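Local coordinates for vesicular integral-membrane protein VIP36 (Canis lupus familiaris, PDB 2E6V), which acts as an intracellular lectin of the early secretory pathway, its calcium-dependent lumenal lectin domain binding high-mannose glycans for the transport and sorting of glycoproteins, at residues R47-S52 with A209-L214; H81-A86 with Y116-T121. One frame throughout, in Å; residues are numbered along the deposited sequence.

In the fold
Both contacts lie at the same ends of neighbouring strands in one of the two seven-stranded antiparallel sheets of the legume-lectin-like beta-sandwich, their centres 11 Å apart. Strands 49-55, 204-211 and 84-90 run side by side in it; interaction 1 pairs the first two, and interaction 2 sets the residues just before the third against the calcium loop after strand 109-114. Both segments of interaction 2 fall between the two of interaction 1 in sequence. The two meet directly: D83 N lies 3.0 Å from G210 O, a probable hydrogen bond, and L214 packs on the Y116 ring. Together they bring residues distant in sequence around one mannose.

Interaction 1: R47-S52 with A209-L214; sequences RSKEGS and AGTGDL. With MAN (alpha-D-mannopyranose), chain F; BMA (beta-D-mannopyranose), chain B.
A G1 beta bulge beside the mannose pocket joins R47-S52 to A209-L214: S48 and K49 both face T211, and S48 has the left-handed backbone (phi 60°) of the bulge's first position. K49 N is bound by T211 OG1 at 2.7 Å and more weakly by T211 O, and T211 N returns a bond to K49 O at 2.8 Å. The T211 hydroxyl can meet K49 N because chi1 of 62° swings OG1 over the backbone, towards the neighbouring strand; it also bonds to E46 O. S48 N bonds to G212 O at 2.8 Å, the donor tilted slightly from the carbonyl plane. Beyond the bulge, strands 49-55 and 204-211 pair antiparallel in the lectin sandwich, and G51 and A209 exchange two bonds, G51 N to A209 O (3.2 Å) and A209 N to G51 O, each donor nearly in line with the C=O. R47 lays its aliphatic chain alongside the turn, CD 3.0 Å from D213 O. R47 NE is 4.5 Å from D213 OD1, well out of the guanidinium plane, so no N-H points at that oxygen. After T211 the chain turns to the sugar: D213 N bonds to mannose O5 at 3.0 Å and L214 N to mannose O6, with L214's side chain against mannose C6.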
ATOM      1  N   ARG A  47      13.939 -16.118   5.392  1.00 26.82           N
ATOM      2  CA  ARG A  47      14.436 -14.882   5.987  1.00 27.07           C
ATOM      3  C   ARG A  47      15.140 -13.928   5.006  1.00 26.47           C
ATOM      4  O   ARG A  47      15.655 -14.350   3.964  1.00 26.17           O
ATOM      5  CB  ARG A  47      15.326 -15.214   7.177  1.00 27.59           C
ATOM      6  CG  ARG A  47      14.613 -16.013   8.249  1.00 30.55           C
ATOM      7  CD  ARG A  47      15.440 -16.082   9.522  1.00 38.17           C
ATOM      8  NE  ARG A  47      16.676 -16.843   9.348  1.00 43.95           N
ATOM      9  CZ  ARG A  47      16.840 -18.105   9.748  1.00 47.08           C
ATOM     10  NH1 ARG A  47      15.843 -18.752  10.349  1.00 46.01           N
ATOM     11  NH2 ARG A  47      18.008 -18.720   9.550  1.00 47.43           N
ATOM     12  N   SER A  48      15.132 -12.637   5.338  1.00 25.84           N
ATOM     13  CA  SER A  48      15.870 -11.613   4.570  1.00 25.19           C
ATOM     14  C   SER A  48      15.446 -11.480   3.106  1.00 24.67           C
ATOM     15  O   SER A  48      16.269 -11.534   2.198  1.00 24.64           O
ATOM     16  CB  SER A  48      17.369 -11.878   4.655  1.00 25.32           C
ATOM     17  OG  SER A  48      17.772 -11.951   6.007  1.00 27.41           O
ATOM     18  N   LYS A  49      14.154 -11.301   2.870  1.00 23.89           N
ATOM     19  CA  LYS A  49      13.647 -11.203   1.512  1.00 22.95           C
ATOM     20  C   LYS A  49      13.016  -9.858   1.283  1.00 22.50           C
ATOM     21  O   LYS A  49      12.449  -9.272   2.214  1.00 22.76           O
ATOM     22  CB  LYS A  49      12.636 -12.309   1.259  1.00 22.81           C
ATOM     23  CG  LYS A  49      13.261 -13.683   1.337  1.00 24.52           C
ATOM     24  CD  LYS A  49      14.410 -13.808   0.326  1.00 25.01           C
ATOM     25  CE  LYS A  49      15.017 -15.158   0.385  1.00 25.77           C
ATOM     26  NZ  LYS A  49      15.244 -15.643  -1.010  1.00 28.03           N
ATOM     27  N   GLU A  50      13.136  -9.367   0.054  1.00 21.63           N
ATOM     28  CA  GLU A  50      12.553  -8.092  -0.367  1.00 21.51           C
ATOM     29  C   GLU A  50      12.079  -8.233  -1.788  1.00 19.73           C
ATOM     30  O   GLU A  50      12.773  -8.797  -2.660  1.00 19.06           O
ATOM     31  CB  GLU A  50      13.543  -6.918  -0.212  1.00 21.39           C
ATOM     32  CG  GLU A  50      13.754  -6.552   1.279  1.00 24.42           C
ATOM     33  CD  GLU A  50      14.606  -5.296   1.547  1.00 25.61           C
ATOM     34  OE1 GLU A  50      15.480  -4.940   0.714  1.00 29.85           O
ATOM     35  OE2 GLU A  50      14.393  -4.672   2.630  1.00 32.01           O
ATOM     36  N   GLY A  51      10.865  -7.772  -2.026  1.00 17.95           N
ATOM     37  CA  GLY A  51      10.310  -7.942  -3.341  1.00 16.29           C
ATOM     38  C   GLY A  51       9.234  -6.944  -3.575  1.00 15.68           C
ATOM     39  O   GLY A  51       8.543  -6.527  -2.645  1.00 16.07           O
ATOM     40  N   SER A  52       9.081  -6.562  -4.822  1.00 14.65           N
ATOM     41  CA  SER A  52       8.098  -5.581  -5.120  1.00 14.97           C
ATOM     42  C   SER A  52       7.582  -5.698  -6.552  1.00 14.62           C
ATOM     43  O   SER A  52       8.184  -6.390  -7.398  1.00 14.55           O
ATOM     44  CB  SER A  52       8.649  -4.195  -4.819  1.00 15.65           C
ATOM     45  OG  SER A  52       9.698  -3.838  -5.689  1.00 17.52           O
ATOM     46  N   ALA A 209       6.965  -6.044  -0.041  1.00 11.69           N
ATOM     47  CA  ALA A 209       6.979  -6.712   1.245  1.00 12.13           C
ATOM     48  C   ALA A 209       8.415  -7.031   1.563  1.00 12.87           C
ATOM     49  O   ALA A 209       9.243  -7.156   0.657  1.00 13.32           O
ATOM     50  CB  ALA A 209       6.148  -8.004   1.208  1.00 11.56           C
ATOM     51  N   GLY A 210       8.716  -7.124   2.856  1.00 13.77           N
ATOM     52  CA  GLY A 210      10.039  -7.514   3.321  1.00 13.73           C
ATOM     53  C   GLY A 210       9.948  -8.517   4.452  1.00 14.23           C
ATOM     54  O   GLY A 210       8.932  -8.581   5.161  1.00 14.17           O
ATOM     55  N   THR A 211      11.003  -9.322   4.603  1.00 14.80           N
ATOM     56  CA  THR A 211      11.140 -10.233   5.740  1.00 14.89           C
ATOM     57  C   THR A 211      12.548 -10.028   6.285  1.00 15.71           C
ATOM     58  O   THR A 211      13.452  -9.752   5.510  1.00 15.52           O
ATOM     59  CB  THR A 211      10.978 -11.709   5.310  1.00 14.85           C
ATOM     60  OG1 THR A 211      12.009 -12.055   4.387  1.00 13.46           O
ATOM     61  CG2 THR A 211       9.652 -11.960   4.640  1.00 14.00           C
ATOM     62  N   GLY A 212      12.736 -10.150   7.601  1.00 16.73           N
ATOM     63  CA  GLY A 212      14.055 -10.010   8.203  1.00 17.81           C
ATOM     64  C   GLY A 212      14.519 -11.331   8.790  1.00 19.43           C
ATOM     65  O   GLY A 212      14.648 -12.316   8.077  1.00 19.35           O
ATOM     66  N   ASP A 213      14.769 -11.342  10.094  1.00 21.46           N
ATOM     67  CA  ASP A 213      15.024 -12.582  10.857  1.00 23.22           C
ATOM     68  C   ASP A 213      13.714 -13.341  11.021  1.00 22.75           C
ATOM     69  O   ASP A 213      13.704 -14.541  11.365  1.00 23.61           O
ATOM     70  CB  ASP A 213      15.621 -12.264  12.242  1.00 24.16           C
ATOM     71  CG  ASP A 213      16.134 -13.520  12.978  1.00 30.41           C
ATOM     72  OD1 ASP A 213      17.308 -13.946  12.735  1.00 34.90           O
ATOM     73  OD2 ASP A 213      15.371 -14.080  13.818  1.00 35.48           O
ATOM     74  N   LEU A 214      12.601 -12.635  10.800  1.00 21.66           N
ATOM     75  CA  LEU A 214      11.288 -13.278  10.807  1.00 20.28           C
ATOM     76  C   LEU A 214      10.686 -13.148   9.430  1.00 20.08           C
ATOM     77  O   LEU A 214      10.954 -12.169   8.703  1.00 19.88           O
ATOM     78  CB  LEU A 214      10.384 -12.664  11.861  1.00 20.28           C
ATOM     79  CG  LEU A 214      10.873 -12.765  13.317  1.00 19.75           C
ATOM     80  CD1 LEU A 214      10.012 -11.886  14.204  1.00 17.64           C
ATOM     81  CD2 LEU A 214      10.864 -14.235  13.825  1.00 20.17           C
TER
HETATM   82  C1  MAN F   3      15.497  -8.356  12.529  1.00 32.37           C
HETATM   83  C2  MAN F   3      15.698  -7.119  11.631  1.00 31.93           C
HETATM   84  C3  MAN F   3      14.423  -6.268  11.576  1.00 30.43           C
HETATM   85  C4  MAN F   3      13.188  -7.126  11.294  1.00 27.86           C
HETATM   86  C5  MAN F   3      13.170  -8.353  12.222  1.00 28.42           C
HETATM   87  C6  MAN F   3      11.979  -9.260  11.978  1.00 26.25           C
HETATM   88  O2  MAN F   3      16.085  -7.446  10.307  1.00 32.52           O
HETATM   89  O3  MAN F   3      14.551  -5.171  10.676  1.00 29.63           O
HETATM   90  O4  MAN F   3      12.064  -6.352  11.587  1.00 25.33           O
HETATM   91  O5  MAN F   3      14.373  -9.097  12.087  1.00 30.88           O
HETATM   92  O6  MAN F   3      12.045  -9.783  10.665  1.00 27.97           O
HETATM   93  C1  BMA B   1      12.375 -11.680  19.100  1.00 40.56           C
HETATM   94  C2  BMA B   1      13.387 -10.610  18.627  1.00 39.98           C
HETATM   95  C3  BMA B   1      13.847 -10.886  17.173  1.00 38.62           C
HETATM   96  C4  BMA B   1      14.186 -12.355  16.970  1.00 38.96           C
HETATM   97  C5  BMA B   1      12.953 -13.164  17.314  1.00 39.29           C
HETATM   98  C6  BMA B   1      13.126 -14.636  16.934  1.00 40.38           C
HETATM   99  O1  BMA B   1      12.186 -11.658  20.505  1.00 41.63           O
HETATM  100  O2  BMA B   1      14.483 -10.494  19.524  1.00 38.54           O
HETATM  101  O3  BMA B   1      14.964 -10.114  16.792  1.00 37.30           O
HETATM  102  O4  BMA B   1      14.631 -12.602  15.661  1.00 39.42           O
HETATM  103  O5  BMA B   1      12.765 -12.992  18.713  1.00 40.69           O
HETATM  104  O6  BMA B   1      12.955 -15.486  18.056  1.00 41.04           O

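Interaction 2: H81-A86 with Y116-T121; sequences HGDGIA and YPNDET. With CA (calcium ion), chain H; MAN (alpha-D-mannopyranose), chain F; MAN (alpha-D-mannopyranose), chain C; BMA (beta-D-mannopyranose), chain B.
Y116 holds CG anti to its own backbone N (chi1 178°), which carries the ring towards the glycan while CB rests against H81 O at 3.4 Å and faces G82 CA. In D83, CG lies beside the backbone N (chi1 -80°), turning the carboxylate to the same pocket, with OD2 near the Y116 and N118 side chains. A cis peptide precedes D83, as at the equivalent aspartate of legume lectins. The mannose of chain F is gripped by both D83 oxygens, its O6 donating to OD1 and its O4 to OD2 at 2.6 Å. That same O4 accepts N118 ND2 at 2.6 Å, so one sugar hydroxyl links the two segments. N118 is itself steered by the metal: OD1 binds calcium at 2.2 Å, which holds the amide with its ND2 turned to the sugar; Y116 O is a second ligand. D83 joins the ion only through a coordinated water, which donates to both D83 O and OD2. O6 of the chain C mannose bridges Y116 OH and N118 O. D114 and D145 complete the protein ligands of calcium, and the site sits between the start of strand 84-90 and the loop that joins strands 109-114 and 128-135.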
ATOM      1  N   HIS A  81       6.794 -13.932  13.118  1.00 28.55           N
ATOM      2  CA  HIS A  81       6.608 -13.791  11.677  1.00 25.66           C
ATOM      3  C   HIS A  81       6.747 -12.301  11.405  1.00 23.64           C
ATOM      4  O   HIS A  81       6.745 -11.496  12.331  1.00 22.78           O
ATOM      5  CB  HIS A  81       5.207 -14.261  11.274  1.00 25.23           C
ATOM      6  CG  HIS A  81       4.116 -13.537  11.990  1.00 24.33           C
ATOM      7  ND1 HIS A  81       3.639 -13.943  13.215  1.00 22.91           N
ATOM      8  CD2 HIS A  81       3.434 -12.410  11.671  1.00 23.70           C
ATOM      9  CE1 HIS A  81       2.696 -13.108  13.615  1.00 23.97           C
ATOM     10  NE2 HIS A  81       2.556 -12.167  12.699  1.00 25.43           N
ATOM     11  N   GLY A  82       6.850 -11.930  10.140  1.00 22.03           N
ATOM     12  CA  GLY A  82       6.989 -10.522   9.770  1.00 20.46           C
ATOM     13  C   GLY A  82       7.481 -10.477   8.349  1.00 19.20           C
ATOM     14  O   GLY A  82       7.649 -11.519   7.752  1.00 19.29           O
ATOM     15  N   ASP A  83       7.707  -9.290   7.788  1.00 18.04           N
ATOM     16  CA  ASP A  83       7.503  -8.028   8.484  1.00 16.60           C
ATOM     17  C   ASP A  83       6.226  -7.323   8.081  1.00 14.85           C
ATOM     18  O   ASP A  83       5.745  -6.484   8.818  1.00 14.35           O
ATOM     19  CB  ASP A  83       8.693  -7.110   8.268  1.00 15.89           C
ATOM     20  CG  ASP A  83       9.829  -7.475   9.162  1.00 18.56           C
ATOM     21  OD1 ASP A  83      10.701  -8.280   8.739  1.00 22.41           O
ATOM     22  OD2 ASP A  83       9.831  -7.010  10.324  1.00 19.33           O
ATOM     23  N   GLY A  84       5.717  -7.659   6.900  1.00 13.46           N
ATOM     24  CA  GLY A  84       4.515  -7.052   6.363  1.00 12.27           C
ATOM     25  C   GLY A  84       4.613  -6.634   4.908  1.00 12.08           C
ATOM     26  O   GLY A  84       5.636  -6.890   4.237  1.00 11.38           O
ATOM     27  N   ILE A  85       3.527  -5.989   4.441  1.00 11.30           N
ATOM     28  CA  ILE A  85       3.403  -5.405   3.121  1.00 10.35           C
ATOM     29  C   ILE A  85       3.265  -3.881   3.228  1.00 10.59           C
ATOM     30  O   ILE A  85       2.808  -3.363   4.261  1.00 10.04           O
ATOM     31  CB  ILE A  85       2.128  -5.942   2.454  1.00 11.00           C
ATOM     32  CG1 ILE A  85       2.306  -7.421   2.090  1.00 12.38           C
ATOM     33  CG2 ILE A  85       1.701  -5.103   1.223  1.00  8.59           C
ATOM     34  CD1 ILE A  85       1.056  -8.086   1.625  1.00 12.09           C
ATOM     35  N   ALA A  86       3.627  -3.180   2.147  1.00  9.47           N
ATOM     36  CA  ALA A  86       3.351  -1.761   1.975  1.00  8.97           C
ATOM     37  C   ALA A  86       2.749  -1.561   0.592  1.00  9.01           C
ATOM     38  O   ALA A  86       3.149  -2.191  -0.375  1.00  9.62           O
ATOM     39  CB  ALA A  86       4.669  -0.936   2.115  1.00  9.53           C
ATOM     40  N   TYR A 116       4.792  -7.205  12.451  1.00 16.06           N
ATOM     41  CA  TYR A 116       5.724  -7.468  13.543  1.00 17.09           C
ATOM     42  C   TYR A 116       6.034  -6.230  14.357  1.00 18.35           C
ATOM     43  O   TYR A 116       6.464  -5.214  13.815  1.00 18.85           O
ATOM     44  CB  TYR A 116       7.019  -8.175  13.069  1.00 16.72           C
ATOM     45  CG  TYR A 116       8.003  -8.407  14.194  1.00 17.43           C
ATOM     46  CD1 TYR A 116       7.783  -9.406  15.158  1.00 18.31           C
ATOM     47  CD2 TYR A 116       9.148  -7.588  14.334  1.00 17.60           C
ATOM     48  CE1 TYR A 116       8.688  -9.594  16.229  1.00 16.88           C
ATOM     49  CE2 TYR A 116      10.043  -7.767  15.366  1.00 16.80           C
ATOM     50  CZ  TYR A 116       9.815  -8.764  16.320  1.00 18.54           C
ATOM     51  OH  TYR A 116      10.724  -8.917  17.354  1.00 18.49           O
ATOM     52  N   PRO A 117       5.822  -6.317  15.675  1.00 19.66           N
ATOM     53  CA  PRO A 117       6.100  -5.228  16.591  1.00 20.55           C
ATOM     54  C   PRO A 117       7.599  -5.111  16.869  1.00 21.88           C
ATOM     55  O   PRO A 117       8.119  -5.784  17.773  1.00 22.45           O
ATOM     56  CB  PRO A 117       5.351  -5.647  17.853  1.00 21.13           C
ATOM     57  CG  PRO A 117       5.285  -7.139  17.788  1.00 19.72           C
ATOM     58  CD  PRO A 117       5.271  -7.504  16.357  1.00 19.44           C
ATOM     59  N   ASN A 118       8.289  -4.275  16.091  1.00 22.23           N
ATOM     60  CA  ASN A 118       9.712  -4.099  16.265  1.00 22.72           C
ATOM     61  C   ASN A 118       9.999  -3.375  17.599  1.00 23.89           C
ATOM     62  O   ASN A 118      10.969  -3.669  18.300  1.00 22.92           O
ATOM     63  CB  ASN A 118      10.287  -3.298  15.099  1.00 22.01           C
ATOM     64  CG  ASN A 118      10.170  -4.009  13.790  1.00 21.09           C
ATOM     65  OD1 ASN A 118       9.122  -3.958  13.142  1.00 22.13           O
ATOM     66  ND2 ASN A 118      11.245  -4.670  13.369  1.00 18.61           N
ATOM     67  N   ASP A 119       9.135  -2.421  17.922  1.00 25.28           N
ATOM     68  CA  ASP A 119       9.179  -1.695  19.173  1.00 26.84           C
ATOM     69  C   ASP A 119       8.863  -2.612  20.363  1.00 28.75           C
ATOM     70  O   ASP A 119       7.708  -3.015  20.580  1.00 28.73           O
ATOM     71  CB  ASP A 119       8.199  -0.544  19.098  1.00 26.11           C
ATOM     72  CG  ASP A 119       8.211   0.308  20.324  1.00 25.91           C
ATOM     73  OD1 ASP A 119       9.008   0.038  21.264  1.00 27.50           O
ATOM     74  OD2 ASP A 119       7.422   1.263  20.334  1.00 24.19           O
ATOM     75  N   GLU A 120       9.898  -2.923  21.140  1.00 31.19           N
ATOM     76  CA  GLU A 120       9.819  -4.013  22.127  1.00 34.66           C
ATOM     77  C   GLU A 120       8.867  -3.758  23.307  1.00 34.30           C
ATOM     78  O   GLU A 120       8.437  -4.691  23.964  1.00 35.08           O
ATOM     79  CB  GLU A 120      11.224  -4.401  22.625  1.00 34.80           C
ATOM     80  CG  GLU A 120      11.817  -5.660  21.926  1.00 38.50           C
ATOM     81  CD  GLU A 120      13.340  -5.827  22.151  1.00 39.14           C
ATOM     82  OE1 GLU A 120      13.797  -6.981  22.368  1.00 44.25           O
ATOM     83  OE2 GLU A 120      14.078  -4.803  22.100  1.00 43.69           O
ATOM     84  N   THR A 121       8.549  -2.498  23.576  1.00 34.43           N
ATOM     85  CA  THR A 121       7.606  -2.160  24.628  1.00 34.24           C
ATOM     86  C   THR A 121       6.575  -1.218  24.037  1.00 33.55           C
ATOM     87  O   THR A 121       6.657   0.013  24.195  1.00 34.24           O
ATOM     88  CB  THR A 121       8.298  -1.491  25.837  1.00 35.13           C
ATOM     89  OG1 THR A 121       8.950  -0.289  25.408  1.00 34.46           O
ATOM     90  CG2 THR A 121       9.332  -2.473  26.523  1.00 35.80           C
TER
HETATM   91 CA    CA H   8       7.106  -3.557  12.467  1.00 17.61          CA
HETATM   92  C1  MAN F   3      15.497  -8.356  12.529  1.00 32.37           C
HETATM   93  C2  MAN F   3      15.698  -7.119  11.631  1.00 31.93           C
HETATM   94  C3  MAN F   3      14.423  -6.268  11.576  1.00 30.43           C
HETATM   95  C4  MAN F   3      13.188  -7.126  11.294  1.00 27.86           C
HETATM   96  C5  MAN F   3      13.170  -8.353  12.222  1.00 28.42           C
HETATM   97  C6  MAN F   3      11.979  -9.260  11.978  1.00 26.25           C
HETATM   98  O2  MAN F   3      16.085  -7.446  10.307  1.00 32.52           O
HETATM   99  O3  MAN F   3      14.551  -5.171  10.676  1.00 29.63           O
HETATM  100  O4  MAN F   3      12.064  -6.352  11.587  1.00 25.33           O
HETATM  101  O5  MAN F   3      14.373  -9.097  12.087  1.00 30.88           O
HETATM  102  O6  MAN F   3      12.045  -9.783  10.665  1.00 27.97           O
HETATM  103  C1  MAN C   2      14.580  -9.306  15.667  1.00 36.09           C
HETATM  104  C2  MAN C   2      15.789  -8.748  14.939  1.00 35.18           C
HETATM  105  C3  MAN C   2      16.533  -7.877  15.964  1.00 35.61           C
HETATM  106  C4  MAN C   2      15.643  -6.729  16.462  1.00 36.31           C
HETATM  107  C5  MAN C   2      14.279  -7.264  16.938  1.00 36.09           C
HETATM  108  C6  MAN C   2      13.226  -6.160  17.112  1.00 35.83           C
HETATM  109  O2  MAN C   2      15.302  -7.913  13.891  1.00 34.23           O
HETATM  110  O3  MAN C   2      17.710  -7.364  15.396  1.00 35.40           O
HETATM  111  O4  MAN C   2      16.296  -6.003  17.494  1.00 37.39           O
HETATM  112  O5  MAN C   2      13.738  -8.223  16.037  1.00 36.42           O
HETATM  113  O6  MAN C   2      12.307  -6.509  18.137  1.00 33.22           O
HETATM  114  C1  BMA B   1      12.375 -11.680  19.100  1.00 40.56           C
HETATM  115  C2  BMA B   1      13.387 -10.610  18.627  1.00 39.98           C
HETATM  116  C3  BMA B   1      13.847 -10.886  17.173  1.00 38.62           C
HETATM  117  C4  BMA B   1      14.186 -12.355  16.970  1.00 38.96           C
HETATM  118  C5  BMA B   1      12.953 -13.164  17.314  1.00 39.29           C
HETATM  119  C6  BMA B   1      13.126 -14.636  16.934  1.00 40.38           C
HETATM  120  O1  BMA B   1      12.186 -11.658  20.505  1.00 41.63           O
HETATM  121  O2  BMA B   1      14.483 -10.494  19.524  1.00 38.54           O
HETATM  122  O3  BMA B   1      14.964 -10.114  16.792  1.00 37.30           O
HETATM  123  O4  BMA B   1      14.631 -12.602  15.661  1.00 39.42           O
HETATM  124  O5  BMA B   1      12.765 -12.992  18.713  1.00 40.69           O
HETATM  125  O6  BMA B   1      12.955 -15.486  18.056  1.00 41.04           O
HETATM  126  O   HOH W   1       7.553  -5.014  10.851  1.00 17.83           O
HETATM  127  O   HOH W   2       8.473  -1.957  11.328  1.00 17.40           O